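Local coordinates for protein intracellular growth locus, subunit C (Francisella tularensis subsp. tularensis, PDB 2QWU) that is encoded in a pathogenicity island and is probably required for intracellular growth of the bacterium within host cells, though its molecular activity is unclear, at residues C34-T42 against A67-R75. The protein carries 2 engineered substitutions. Sequence-based numbering, arbitrary orientation.
Sequences CRMFIDSLT and ATAAASVIR. Engineered in segment 34-42: M36 (natural residue Leu).
I38 and L41 both pack on the A71 methyl. With chi1 at 52°, I38 CG1 sits between its own N and carbonyl carbon and lies alongside that methyl, CG1 to A71 CB 4.0 Å; L41 reaches it through one branch, CD2 to A71 CB 3.7 Å. The A70 methyl packs over the backbone at S40 CA. Beside I38, V73 CB lies 4.0 Å from CB of the engineered selenomethionine M36. On the other face, the F37 ring meets A69 obliquely, CD1 to CB 3.7 Å, near T68, whose OG1 is hydrogen-bonded to A54 O.

The backbone setting this register is a worked example of how a classic beta bulge fits an extra residue into an antiparallel pair: A70 and A71 both stand opposite I38. The I38 amide points almost straight at A71 O (N to O 2.9 Å, 173° at the hydrogen), while I38 O receives A70 N at 3.0 Å in the carbonyl plane. V73 N reaches M36 O from above that carbonyl's plane, and one water bridges M36 N and V73 O.

The contact is largely buried in the antiparallel sheet: strand 86-96, neighbour of 71-79, meets L41 and V73 through L91 and A71 through V93, strand 120-122 borders I38 and L41, and S72 OG and Y175 OH of strand 173-184 share a hydrogen bond.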
loop_
_atom_site.group_PDB
_atom_site.type_symbol
_atom_site.label_atom_id
_atom_site.label_comp_id
_atom_site.label_asym_id
_atom_site.label_seq_id
_atom_site.Cartn_x
_atom_site.Cartn_y
_atom_site.Cartn_z
ATOM N N CYS A 34 3.677 -12.888 -4.154
ATOM C CA CYS A 34 3.031 -11.607 -4.412
ATOM C C CYS A 34 3.797 -10.413 -3.833
ATOM O O CYS A 34 4.561 -10.505 -2.853
ATOM C CB CYS A 34 1.604 -11.619 -3.914
ATOM S SG CYS A 34 1.517 -11.737 -2.107
ATOM N N ARG A 35 3.678 -9.285 -4.530
ATOM C CA ARG A 35 4.329 -8.072 -4.048
ATOM C C ARG A 35 3.553 -6.862 -4.612
ATOM O O ARG A 35 3.013 -6.894 -5.728
ATOM C CB ARG A 35 5.825 -8.006 -4.432
ATOM C CG ARG A 35 6.164 -7.541 -5.934
ATOM C CD ARG A 35 5.673 -8.495 -6.956
ATOM N NE ARG A 35 6.196 -9.851 -6.816
ATOM C CZ ARG A 35 7.413 -10.297 -7.179
ATOM N NH1 ARG A 35 8.349 -9.506 -7.732
ATOM N NH2 ARG A 35 7.712 -11.596 -7.023
HETATM N N MSE A 36 3.495 -5.805 -3.807
HETATM C CA MSE A 36 2.799 -4.573 -4.189
HETATM C C MSE A 36 3.667 -3.394 -3.855
HETATM O O MSE A 36 4.320 -3.363 -2.835
HETATM C CB MSE A 36 1.462 -4.451 -3.425
HETATM C CG MSE A 36 0.388 -5.370 -3.910
HETATM SE SE MSE A 36 -1.218 -5.027 -2.904
HETATM C CE MSE A 36 -1.437 -3.447 -3.455
ATOM N N PHE A 37 3.751 -2.431 -4.776
ATOM C CA PHE A 37 4.485 -1.251 -4.488
ATOM C C PHE A 37 3.937 -0.097 -5.335
ATOM O O PHE A 37 3.207 -0.318 -6.325
ATOM C CB PHE A 37 5.989 -1.497 -4.687
ATOM C CG PHE A 37 6.376 -1.957 -6.109
ATOM C CD1 PHE A 37 6.568 -1.019 -7.119
ATOM C CD2 PHE A 37 6.572 -3.316 -6.392
ATOM C CE1 PHE A 37 6.974 -1.433 -8.441
ATOM C CE2 PHE A 37 6.988 -3.755 -7.692
ATOM C CZ PHE A 37 7.188 -2.772 -8.721
ATOM N N ILE A 38 4.248 1.119 -4.896
ATOM C CA ILE A 38 3.728 2.301 -5.580
ATOM C C ILE A 38 4.841 3.256 -5.992
ATOM O O ILE A 38 5.832 3.418 -5.289
ATOM C CB ILE A 38 2.696 3.018 -4.692
ATOM C CG1 ILE A 38 3.297 3.282 -3.290
ATOM C CG2 ILE A 38 1.405 2.173 -4.594
ATOM C CD1 ILE A 38 2.365 4.087 -2.349
ATOM N N ASP A 39 4.662 3.943 -7.123
ATOM C CA ASP A 39 5.750 4.781 -7.643
ATOM C C ASP A 39 5.862 6.167 -7.034
ATOM O O ASP A 39 6.845 6.898 -7.310
ATOM C CB ASP A 39 5.712 4.835 -9.201
ATOM C CG ASP A 39 4.521 5.580 -9.740
ATOM O OD1 ASP A 39 3.724 6.105 -8.937
ATOM O OD2 ASP A 39 4.381 5.668 -11.015
ATOM N N SER A 40 4.916 6.511 -6.173
ATOM C CA SER A 40 4.980 7.766 -5.447
ATOM C C SER A 40 4.134 7.649 -4.191
ATOM O O SER A 40 3.246 6.806 -4.123
ATOM C CB SER A 40 4.521 8.945 -6.302
ATOM O OG SER A 40 3.124 8.953 -6.434
ATOM N N LEU A 41 4.427 8.476 -3.191
ATOM C CA LEU A 41 3.695 8.471 -1.967
ATOM C C LEU A 41 3.866 9.829 -1.276
ATOM O O LEU A 41 4.980 10.311 -1.070
ATOM C CB LEU A 41 4.215 7.360 -1.002
ATOM C CG LEU A 41 3.638 7.397 0.435
ATOM C CD1 LEU A 41 2.172 7.080 0.456
ATOM C CD2 LEU A 41 4.451 6.419 1.315
ATOM N N THR A 42 2.745 10.433 -0.940
ATOM C CA THR A 42 2.754 11.664 -0.181
ATOM C C THR A 42 1.991 11.462 1.104
ATOM O O THR A 42 0.890 10.942 1.083
ATOM C CB THR A 42 2.121 12.795 -0.970
ATOM O OG1 THR A 42 2.832 12.888 -2.195
ATOM C CG2 THR A 42 2.235 14.167 -0.181
ATOM N N ALA A 67 15.529 3.261 -9.519
ATOM C CA ALA A 67 14.462 3.127 -8.522
ATOM C C ALA A 67 13.120 3.141 -9.214
ATOM O O ALA A 67 12.868 3.899 -10.165
ATOM C CB ALA A 67 14.514 4.268 -7.548
ATOM N N THR A 68 12.192 2.381 -8.663
ATOM C CA THR A 68 10.875 2.268 -9.269
ATOM C C THR A 68 9.779 2.524 -8.282
ATOM O O THR A 68 8.605 2.648 -8.658
ATOM C CB THR A 68 10.645 0.826 -9.826
ATOM O OG1 THR A 68 10.887 -0.131 -8.788
ATOM C CG2 THR A 68 11.610 0.524 -10.972
ATOM N N ALA A 69 10.130 2.570 -6.999
ATOM C CA ALA A 69 9.079 2.745 -6.001
ATOM C C ALA A 69 9.450 3.701 -4.870
ATOM O O ALA A 69 10.612 3.760 -4.496
ATOM C CB ALA A 69 8.755 1.374 -5.367
ATOM N N ALA A 70 8.457 4.458 -4.405
ATOM C CA ALA A 70 8.617 5.326 -3.240
ATOM C C ALA A 70 8.227 4.501 -1.972
ATOM O O ALA A 70 8.653 4.826 -0.853
ATOM C CB ALA A 70 7.691 6.561 -3.376
ATOM N N ALA A 71 7.406 3.463 -2.150
ATOM C CA ALA A 71 6.970 2.658 -0.995
ATOM C C ALA A 71 6.465 1.323 -1.442
ATOM O O ALA A 71 6.012 1.185 -2.585
ATOM C CB ALA A 71 5.825 3.353 -0.247
ATOM N N SER A 72 6.558 0.323 -0.559
ATOM C CA SER A 72 5.959 -0.961 -0.839
ATOM C C SER A 72 4.652 -0.931 -0.020
ATOM O O SER A 72 4.514 -0.132 0.944
ATOM C CB SER A 72 6.817 -2.111 -0.309
ATOM O OG SER A 72 6.943 -1.964 1.112
ATOM N N VAL A 73 3.674 -1.717 -0.462
ATOM C CA VAL A 73 2.446 -1.881 0.342
ATOM C C VAL A 73 2.557 -3.317 0.862
ATOM O O VAL A 73 2.520 -4.269 0.071
ATOM C CB VAL A 73 1.169 -1.724 -0.484
ATOM C CG1 VAL A 73 -0.025 -1.937 0.416
ATOM C CG2 VAL A 73 1.123 -0.324 -1.078
ATOM N N ILE A 74 2.744 -3.452 2.173
ATOM C CA ILE A 74 2.952 -4.756 2.835
ATOM C C ILE A 74 1.652 -5.394 3.311
ATOM O O ILE A 74 1.509 -6.626 3.265
ATOM C CB ILE A 74 3.927 -4.580 4.046
ATOM C CG1 ILE A 74 5.306 -4.148 3.529
ATOM C CG2 ILE A 74 4.103 -5.834 4.816
ATOM C CD1 ILE A 74 6.148 -3.448 4.628
ATOM N N ARG A 75 0.723 -4.558 3.780
ATOM C CA ARG A 75 -0.569 -5.061 4.214
ATOM C C ARG A 75 -1.596 -4.009 4.011
ATOM O O ARG A 75 -1.310 -2.793 4.089
ATOM C CB ARG A 75 -0.570 -5.402 5.698
ATOM C CG ARG A 75 0.624 -6.124 6.116
ATOM C CD ARG A 75 0.689 -6.227 7.643
ATOM N NE ARG A 75 -0.424 -6.978 8.212
ATOM C CZ ARG A 75 -0.281 -8.112 8.914
ATOM N NH1 ARG A 75 0.919 -8.659 9.129
ATOM N NH2 ARG A 75 -1.350 -8.677 9.448
HETATM O O HOH W 1 4.708 -5.887 -1.012
#